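Local coordinates for uncharacterized protein (Bacteroides uniformis, PDB 4IYK) that is of unknown function but probably binds carbohydrate, pairing a transthyretin-like N-terminal domain with a C-terminal domain of the E-set clan, at residues V75-V87 against D206-A218. Numbering follows the deposited sequence.
Sequences VRFENGNFYPFEV and DVSGVGTVRHNYA. With EDO (1,2-ethanediol), chain E.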
ATOM      1  N   VAL A  75     -14.842  10.404  10.744  1.00 47.05           N
ATOM      2  CA  VAL A  75     -13.626   9.808  10.145  1.00 45.66           C
ATOM      3  C   VAL A  75     -13.609  10.165   8.664  1.00 49.82           C
ATOM      4  O   VAL A  75     -14.654  10.148   8.018  1.00 49.89           O
ATOM      5  CB  VAL A  75     -13.518   8.272  10.390  1.00 47.53           C
ATOM      6  CG1 VAL A  75     -12.293   7.666   9.704  1.00 45.18           C
ATOM      7  CG2 VAL A  75     -13.508   7.942  11.874  1.00 47.38           C
ATOM      8  N   ARG A  76     -12.431  10.479   8.131  1.00 46.47           N
ATOM      9  CA  ARG A  76     -12.268  10.864   6.739  1.00 46.74           C
ATOM     10  C   ARG A  76     -11.061  10.174   6.096  1.00 50.15           C
ATOM     11  O   ARG A  76      -9.964  10.191   6.658  1.00 50.70           O
ATOM     12  CB  ARG A  76     -12.101  12.387   6.678  1.00 48.89           C
ATOM     13  CG  ARG A  76     -12.117  12.992   5.298  1.00 60.51           C
ATOM     14  CD  ARG A  76     -11.999  14.501   5.392  1.00 68.15           C
ATOM     15  NE  ARG A  76     -13.244  15.128   5.847  1.00 77.70           N
ATOM     16  CZ  ARG A  76     -14.213  15.540   5.035  1.00 93.77           C
ATOM     17  NH1 ARG A  76     -14.097  15.387   3.721  1.00 89.64           N
ATOM     18  NH2 ARG A  76     -15.306  16.113   5.531  1.00 69.23           N
ATOM     19  N   PHE A  77     -11.255   9.616   4.892  1.00 44.73           N
ATOM     20  CA  PHE A  77     -10.189   9.030   4.079  1.00 41.62           C
ATOM     21  C   PHE A  77     -10.037   9.836   2.818  1.00 46.67           C
ATOM     22  O   PHE A  77     -11.024  10.060   2.114  1.00 47.20           O
ATOM     23  CB  PHE A  77     -10.472   7.573   3.732  1.00 41.16           C
ATOM     24  CG  PHE A  77     -10.447   6.656   4.920  1.00 40.88           C
ATOM     25  CD1 PHE A  77      -9.236   6.192   5.438  1.00 40.80           C
ATOM     26  CD2 PHE A  77     -11.624   6.269   5.540  1.00 42.11           C
ATOM     27  CE1 PHE A  77      -9.211   5.348   6.543  1.00 40.53           C
ATOM     28  CE2 PHE A  77     -11.595   5.423   6.649  1.00 43.76           C
ATOM     29  CZ  PHE A  77     -10.391   4.968   7.143  1.00 39.45           C
ATOM     30  N   GLU A  78      -8.818  10.313   2.553  1.00 44.13           N
ATOM     31  CA  GLU A  78      -8.483  11.092   1.363  1.00 45.15           C
ATOM     32  C   GLU A  78      -7.018  10.895   0.986  1.00 46.35           C
ATOM     33  O   GLU A  78      -6.209  10.545   1.843  1.00 42.47           O
ATOM     34  CB  GLU A  78      -8.784  12.584   1.559  1.00 49.45           C
ATOM     35  CG  GLU A  78      -8.152  13.232   2.786  1.00 61.98           C
ATOM     36  CD  GLU A  78      -8.477  14.702   3.000  1.00 82.66           C
ATOM     37  OE1 GLU A  78      -9.534  15.172   2.516  1.00 77.46           O
ATOM     38  OE2 GLU A  78      -7.681  15.379   3.688  1.00 77.26           O
ATOM     39  N   ASN A  79      -6.696  11.134  -0.300  1.00 44.40           N
ATOM     40  CA  ASN A  79      -5.361  11.075  -0.902  1.00 44.56           C
ATOM     41  C   ASN A  79      -4.619   9.761  -0.609  1.00 46.78           C
ATOM     42  O   ASN A  79      -3.421   9.757  -0.327  1.00 47.31           O
ATOM     43  CB  ASN A  79      -4.532  12.281  -0.467  1.00 44.73           C
ATOM     44  CG  ASN A  79      -5.137  13.575  -0.930  1.00 49.30           C
ATOM     45  OD1 ASN A  79      -5.394  13.784  -2.115  1.00 51.02           O
ATOM     46  ND2 ASN A  79      -5.462  14.431  -0.001  1.00 39.32           N
ATOM     47  N   GLY A  80      -5.354   8.657  -0.667  1.00 40.45           N
ATOM     48  CA  GLY A  80      -4.810   7.339  -0.402  1.00 35.89           C
ATOM     49  C   GLY A  80      -4.696   6.513  -1.653  1.00 36.85           C
ATOM     50  O   GLY A  80      -4.519   7.049  -2.746  1.00 38.01           O
ATOM     51  N   ASN A  81      -4.795   5.202  -1.497  1.00 32.97           N
ATOM     52  CA  ASN A  81      -4.739   4.260  -2.618  1.00 32.43           C
ATOM     53  C   ASN A  81      -6.090   3.522  -2.775  1.00 35.90           C
ATOM     54  O   ASN A  81      -6.174   2.478  -3.434  1.00 34.50           O
ATOM     55  CB  ASN A  81      -3.566   3.288  -2.459  1.00 25.42           C
ATOM     56  CG  ASN A  81      -3.650   2.324  -1.306  1.00 35.95           C
ATOM     57  OD1 ASN A  81      -4.708   2.168  -0.650  1.00 30.50           O
ATOM     58  ND2 ASN A  81      -2.557   1.563  -1.125  1.00 29.27           N
ATOM     59  N   PHE A  82      -7.145   4.087  -2.170  1.00 31.46           N
ATOM     60  CA  PHE A  82      -8.487   3.568  -2.299  1.00 32.05           C
ATOM     61  C   PHE A  82      -9.430   4.743  -2.419  1.00 39.23           C
ATOM     62  O   PHE A  82      -9.051   5.869  -2.065  1.00 37.30           O
ATOM     63  CB  PHE A  82      -8.870   2.614  -1.151  1.00 32.08           C
ATOM     64  CG  PHE A  82      -8.760   3.150   0.254  1.00 31.84           C
ATOM     65  CD1 PHE A  82      -9.793   3.904   0.813  1.00 35.16           C
ATOM     66  CD2 PHE A  82      -7.676   2.815   1.058  1.00 31.37           C
ATOM     67  CE1 PHE A  82      -9.700   4.381   2.121  1.00 35.06           C
ATOM     68  CE2 PHE A  82      -7.584   3.289   2.368  1.00 33.19           C
ATOM     69  CZ  PHE A  82      -8.604   4.056   2.896  1.00 32.26           C
ATOM     70  N   TYR A  83     -10.637   4.497  -2.959  1.00 39.01           N
ATOM     71  CA  TYR A  83     -11.628   5.562  -3.160  1.00 40.13           C
ATOM     72  C   TYR A  83     -12.000   6.225  -1.826  1.00 43.57           C
ATOM     73  O   TYR A  83     -12.262   5.523  -0.831  1.00 40.36           O
ATOM     74  CB  TYR A  83     -12.890   5.060  -3.898  1.00 41.43           C
ATOM     75  CG  TYR A  83     -12.686   4.954  -5.395  1.00 41.23           C
ATOM     76  CD1 TYR A  83     -12.154   3.799  -5.967  1.00 41.65           C
ATOM     77  CD2 TYR A  83     -12.974   6.025  -6.233  1.00 42.35           C
ATOM     78  CE1 TYR A  83     -11.973   3.694  -7.343  1.00 40.66           C
ATOM     79  CE2 TYR A  83     -12.776   5.938  -7.611  1.00 44.20           C
ATOM     80  CZ  TYR A  83     -12.234   4.783  -8.155  1.00 45.54           C
ATOM     81  OH  TYR A  83     -12.041   4.682  -9.510  1.00 48.54           O
ATOM     82  N   PRO A  84     -11.929   7.581  -1.800  1.00 41.80           N
ATOM     83  CA  PRO A  84     -12.258   8.326  -0.580  1.00 42.04           C
ATOM     84  C   PRO A  84     -13.712   8.175  -0.143  1.00 46.12           C
ATOM     85  O   PRO A  84     -14.616   7.947  -0.946  1.00 45.80           O
ATOM     86  CB  PRO A  84     -11.980   9.785  -0.987  1.00 44.90           C
ATOM     87  CG  PRO A  84     -12.200   9.816  -2.444  1.00 49.91           C
ATOM     88  CD  PRO A  84     -11.598   8.510  -2.900  1.00 43.81           C
ATOM     89  N   PHE A  85     -13.915   8.331   1.155  1.00 43.44           N
ATOM     90  CA  PHE A  85     -15.205   8.288   1.823  1.00 43.92           C
ATOM     91  C   PHE A  85     -15.049   8.790   3.245  1.00 47.77           C
ATOM     92  O   PHE A  85     -13.931   8.929   3.763  1.00 45.31           O
ATOM     93  CB  PHE A  85     -15.841   6.865   1.806  1.00 43.88           C
ATOM     94  CG  PHE A  85     -15.102   5.792   2.582  1.00 41.52           C
ATOM     95  CD1 PHE A  85     -14.079   5.062   1.987  1.00 41.49           C
ATOM     96  CD2 PHE A  85     -15.470   5.473   3.882  1.00 42.76           C
ATOM     97  CE1 PHE A  85     -13.406   4.068   2.694  1.00 40.68           C
ATOM     98  CE2 PHE A  85     -14.807   4.460   4.583  1.00 43.89           C
ATOM     99  CZ  PHE A  85     -13.771   3.773   3.988  1.00 39.93           C
ATOM    100  N   GLU A  86     -16.194   9.010   3.878  1.00 45.12           N
ATOM    101  CA  GLU A  86     -16.298   9.426   5.251  1.00 45.45           C
ATOM    102  C   GLU A  86     -17.109   8.432   6.054  1.00 51.68           C
ATOM    103  O   GLU A  86     -18.018   7.792   5.518  1.00 52.17           O
ATOM    104  CB  GLU A  86     -16.982  10.788   5.313  1.00 48.41           C
ATOM    105  CG  GLU A  86     -16.072  11.947   5.620  1.00 56.01           C
ATOM    106  CD  GLU A  86     -16.828  13.205   5.997  1.00 79.72           C
ATOM    107  OE1 GLU A  86     -17.658  13.675   5.183  1.00 70.25           O
ATOM    108  OE2 GLU A  86     -16.594  13.719   7.114  1.00 75.57           O
ATOM    109  N   VAL A  87     -16.789   8.313   7.351  1.00 48.86           N
ATOM    110  CA  VAL A  87     -17.565   7.540   8.313  1.00 48.79           C
ATOM    111  C   VAL A  87     -18.004   8.558   9.395  1.00 55.47           C
ATOM    112  O   VAL A  87     -17.200   8.959  10.235  1.00 54.93           O
ATOM    113  CB  VAL A  87     -16.863   6.282   8.888  1.00 50.94           C
ATOM    114  CG1 VAL A  87     -17.801   5.496   9.799  1.00 50.95           C
ATOM    115  CG2 VAL A  87     -16.332   5.380   7.777  1.00 49.52           C
ATOM    116  N   ASP A 206      -4.096   6.040 -12.115  1.00 40.09           N
ATOM    117  CA  ASP A 206      -4.444   7.369 -12.599  1.00 41.61           C
ATOM    118  C   ASP A 206      -5.984   7.448 -12.490  1.00 48.14           C
ATOM    119  O   ASP A 206      -6.684   6.638 -13.110  1.00 46.44           O
ATOM    120  CB  ASP A 206      -3.887   7.555 -14.017  1.00 44.69           C
ATOM    121  CG  ASP A 206      -4.310   8.834 -14.718  1.00 61.20           C
ATOM    122  OD1 ASP A 206      -4.445   9.875 -14.032  1.00 63.21           O
ATOM    123  OD2 ASP A 206      -4.480   8.798 -15.948  1.00 65.48           O
ATOM    124  N   VAL A 207      -6.488   8.317 -11.558  1.00 47.67           N
ATOM    125  CA  VAL A 207      -7.895   8.490 -11.153  1.00 49.34           C
ATOM    126  C   VAL A 207      -8.219   9.989 -10.917  1.00 54.86           C
ATOM    127  O   VAL A 207      -7.373  10.723 -10.389  1.00 52.55           O
ATOM    128  CB  VAL A 207      -8.199   7.673  -9.843  1.00 52.12           C
ATOM    129  CG1 VAL A 207      -9.700   7.620  -9.531  1.00 53.37           C
ATOM    130  CG2 VAL A 207      -7.603   6.264  -9.871  1.00 49.91           C
ATOM    131  N   SER A 208      -9.461  10.432 -11.245  1.00 54.23           N
ATOM    132  CA  SER A 208      -9.867  11.819 -11.015  1.00 55.50           C
ATOM    133  C   SER A 208     -10.755  12.042  -9.788  1.00 59.50           C
ATOM    134  O   SER A 208     -11.515  11.160  -9.404  1.00 59.98           O
ATOM    135  CB  SER A 208     -10.629  12.336 -12.212  1.00 62.99           C
ATOM    136  OG  SER A 208     -11.973  12.538 -11.818  1.00 72.19           O
ATOM    137  N   GLY A 209     -10.763  13.280  -9.290  1.00 56.80           N
ATOM    138  CA  GLY A 209     -11.628  13.720  -8.189  1.00 55.79           C
ATOM    139  C   GLY A 209     -11.187  13.243  -6.824  1.00 53.89           C
ATOM    140  O   GLY A 209     -11.740  13.661  -5.803  1.00 49.30           O
ATOM    141  N   VAL A 210     -10.123  12.414  -6.803  1.00 49.80           N
ATOM    142  CA  VAL A 210      -9.662  11.749  -5.606  1.00 48.23           C
ATOM    143  C   VAL A 210      -8.364  12.337  -5.081  1.00 52.16           C
ATOM    144  O   VAL A 210      -7.737  11.740  -4.205  1.00 50.71           O
ATOM    145  CB  VAL A 210      -9.567  10.221  -5.863  1.00 50.88           C
ATOM    146  CG1 VAL A 210     -10.896   9.681  -6.418  1.00 51.62           C
ATOM    147  CG2 VAL A 210      -8.414   9.884  -6.806  1.00 49.90           C
ATOM    148  N   GLY A 211      -7.989  13.515  -5.583  1.00 48.78           N
ATOM    149  CA  GLY A 211      -6.763  14.170  -5.156  1.00 47.88           C
ATOM    150  C   GLY A 211      -5.535  13.371  -5.544  1.00 49.31           C
ATOM    151  O   GLY A 211      -5.462  12.833  -6.651  1.00 48.68           O
ATOM    152  N   THR A 212      -4.604  13.230  -4.626  1.00 46.72           N
ATOM    153  CA  THR A 212      -3.361  12.524  -4.928  1.00 45.84           C
ATOM    154  C   THR A 212      -3.522  10.997  -4.744  1.00 46.27           C
ATOM    155  O   THR A 212      -3.868  10.489  -3.666  1.00 43.45           O
ATOM    156  CB  THR A 212      -2.171  13.123  -4.177  1.00 62.12           C
ATOM    157  OG1 THR A 212      -2.443  13.168  -2.782  1.00 70.22           O
ATOM    158  CG2 THR A 212      -1.841  14.528  -4.654  1.00 64.12           C
ATOM    159  N   VAL A 213      -3.253  10.278  -5.843  1.00 41.79           N
ATOM    160  CA  VAL A 213      -3.327   8.830  -5.905  1.00 39.63           C
ATOM    161  C   VAL A 213      -2.017   8.267  -5.397  1.00 43.04           C
ATOM    162  O   VAL A 213      -0.954   8.748  -5.797  1.00 43.69           O
ATOM    163  CB  VAL A 213      -3.667   8.329  -7.336  1.00 42.73           C
ATOM    164  CG1 VAL A 213      -3.604   6.807  -7.429  1.00 40.30           C
ATOM    165  CG2 VAL A 213      -5.034   8.844  -7.790  1.00 43.61           C
ATOM    166  N   ARG A 214      -2.100   7.245  -4.527  1.00 35.95           N
ATOM    167  CA  ARG A 214      -0.948   6.539  -3.958  1.00 33.78           C
ATOM    168  C   ARG A 214      -0.905   5.115  -4.491  1.00 33.64           C
ATOM    169  O   ARG A 214      -1.923   4.607  -4.970  1.00 32.21           O
ATOM    170  CB  ARG A 214      -1.003   6.531  -2.411  1.00 33.76           C
ATOM    171  CG  ARG A 214      -1.038   7.923  -1.756  1.00 41.07           C
ATOM    172  CD  ARG A 214       0.235   8.686  -2.017  1.00 42.51           C
ATOM    173  NE  ARG A 214       0.444   9.780  -1.072  1.00 51.21           N
ATOM    174  CZ  ARG A 214       1.561  10.502  -0.998  1.00 63.22           C
ATOM    175  NH1 ARG A 214       2.581  10.251  -1.813  1.00 49.58           N
ATOM    176  NH2 ARG A 214       1.677  11.464  -0.094  1.00 47.55           N
ATOM    177  N   HIS A 215       0.278   4.470  -4.414  1.00 27.36           N
ATOM    178  CA  HIS A 215       0.446   3.109  -4.903  1.00 26.10           C
ATOM    179  C   HIS A 215      -0.394   2.105  -4.177  1.00 33.05           C
ATOM    180  O   HIS A 215      -0.570   2.170  -2.950  1.00 32.75           O
ATOM    181  CB  HIS A 215       1.922   2.631  -4.735  1.00 25.36           C
ATOM    182  CG  HIS A 215       2.908   3.275  -5.652  1.00 27.07           C
ATOM    183  ND1 HIS A 215       3.429   4.505  -5.378  1.00 28.97           N
ATOM    184  CD2 HIS A 215       3.503   2.780  -6.759  1.00 28.10           C
ATOM    185  CE1 HIS A 215       4.279   4.766  -6.359  1.00 28.32           C
ATOM    186  NE2 HIS A 215       4.392   3.734  -7.185  1.00 28.40           N
ATOM    187  N   ASN A 216      -0.800   1.087  -4.933  1.00 31.28           N
ATOM    188  CA  ASN A 216      -1.377  -0.147  -4.441  1.00 28.80           C
ATOM    189  C   ASN A 216      -0.241  -1.178  -4.446  1.00 30.41           C
ATOM    190  O   ASN A 216       0.689  -1.043  -5.222  1.00 28.24           O
ATOM    191  CB  ASN A 216      -2.553  -0.569  -5.283  1.00 28.84           C
ATOM    192  CG  ASN A 216      -3.764   0.296  -5.056  1.00 33.29           C
ATOM    193  OD1 ASN A 216      -4.165   1.045  -5.923  1.00 29.12           O
ATOM    194  ND2 ASN A 216      -4.375   0.210  -3.878  1.00 25.18           N
ATOM    195  N   TYR A 217      -0.315  -2.187  -3.580  1.00 27.05           N
ATOM    196  CA  TYR A 217       0.737  -3.172  -3.400  1.00 25.14           C
ATOM    197  C   TYR A 217       0.249  -4.594  -3.285  1.00 27.76           C
ATOM    198  O   TYR A 217      -0.859  -4.856  -2.830  1.00 26.96           O
ATOM    199  CB  TYR A 217       1.491  -2.851  -2.079  1.00 23.48           C
ATOM    200  CG  TYR A 217       2.224  -1.530  -2.079  1.00 23.17           C
ATOM    201  CD1 TYR A 217       3.417  -1.377  -2.768  1.00 22.88           C
ATOM    202  CD2 TYR A 217       1.695  -0.415  -1.425  1.00 24.43           C
ATOM    203  CE1 TYR A 217       4.107  -0.166  -2.765  1.00 21.71           C
ATOM    204  CE2 TYR A 217       2.367   0.806  -1.423  1.00 25.15           C
ATOM    205  CZ  TYR A 217       3.581   0.922  -2.090  1.00 27.02           C
ATOM    206  OH  TYR A 217       4.293   2.088  -2.070  1.00 26.72           O
ATOM    207  N   ALA A 218       1.147  -5.511  -3.618  1.00 24.69           N
ATOM    208  CA  ALA A 218       1.046  -6.935  -3.362  1.00 24.73           C
ATOM    209  C   ALA A 218       1.767  -7.177  -2.017  1.00 27.38           C
ATOM    210  O   ALA A 218       2.517  -6.296  -1.605  1.00 24.07           O
ATOM    211  CB  ALA A 218       1.719  -7.721  -4.474  1.00 25.76           C
TER
HETATM  212  C1  EDO E 303       2.222   9.117  -6.187  1.00 48.90           C
HETATM  213  O1  EDO E 303       1.363  10.083  -5.597  1.00 49.69           O
HETATM  214  C2  EDO E 303       3.390   8.769  -5.237  1.00 47.89           C
HETATM  215  O2  EDO E 303       2.948   8.645  -3.889  1.00 44.96           O
HETATM  216  O   HOH W   1      -8.963  11.143  -2.163  1.00 44.54           O
HETATM  217  O   HOH W   2      -1.283  11.577  -0.024  1.00 56.53           O
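N81 and N216 meet where the turn between strands 67-77 and 85-92 reaches the second domain, and their amides trade bonds with backbone carbonyls. The N81 amide nitrogen ND2 donates to H215 O (2.8 Å), which lies in the plane of the amide; G31 O takes a bond from the same nitrogen. In return, N216 ND2 donates to N81 O (2.9 Å), while N216 OD1 accepts from the backbone N of I107, at the start of strand 107-117. The two amide planes, only 22° apart, thus have their rotation fixed by partners on the backbone. Between them and N79, G80 O receives R214 N at 3.0 Å.

Two residues earlier in the turn, N79 has CG beside its own backbone N (chi1 -62°), and OD1 accepts from T212 N at 2.7 Å. Two waters complete the polar seam. One accepts from N79 N; the other donates to N79 O and accepts from R214 NE (2.7 Å). R214 CG, beside its own backbone N (chi1 -59°), lies against N79 O; the bend at chi2 then turns the chain toward an ethanediol, whose O2 meets NH1 at the guanidinium edge.

A smaller apolar patch lies beside the polar seam: V210 CG1 rests on P84 CD (3.8 Å), and V207 CG1 lies obliquely to the ring of Y83, whose hydroxyl bonds E133. The contact joins two beta domains, the tip of the 67-77/85-92 hairpin fitting against the loop between strands 196-206 and 216-224, with Y106, in the connection between strands 95-103 and 107-117, bonded to N81 and touched by V210.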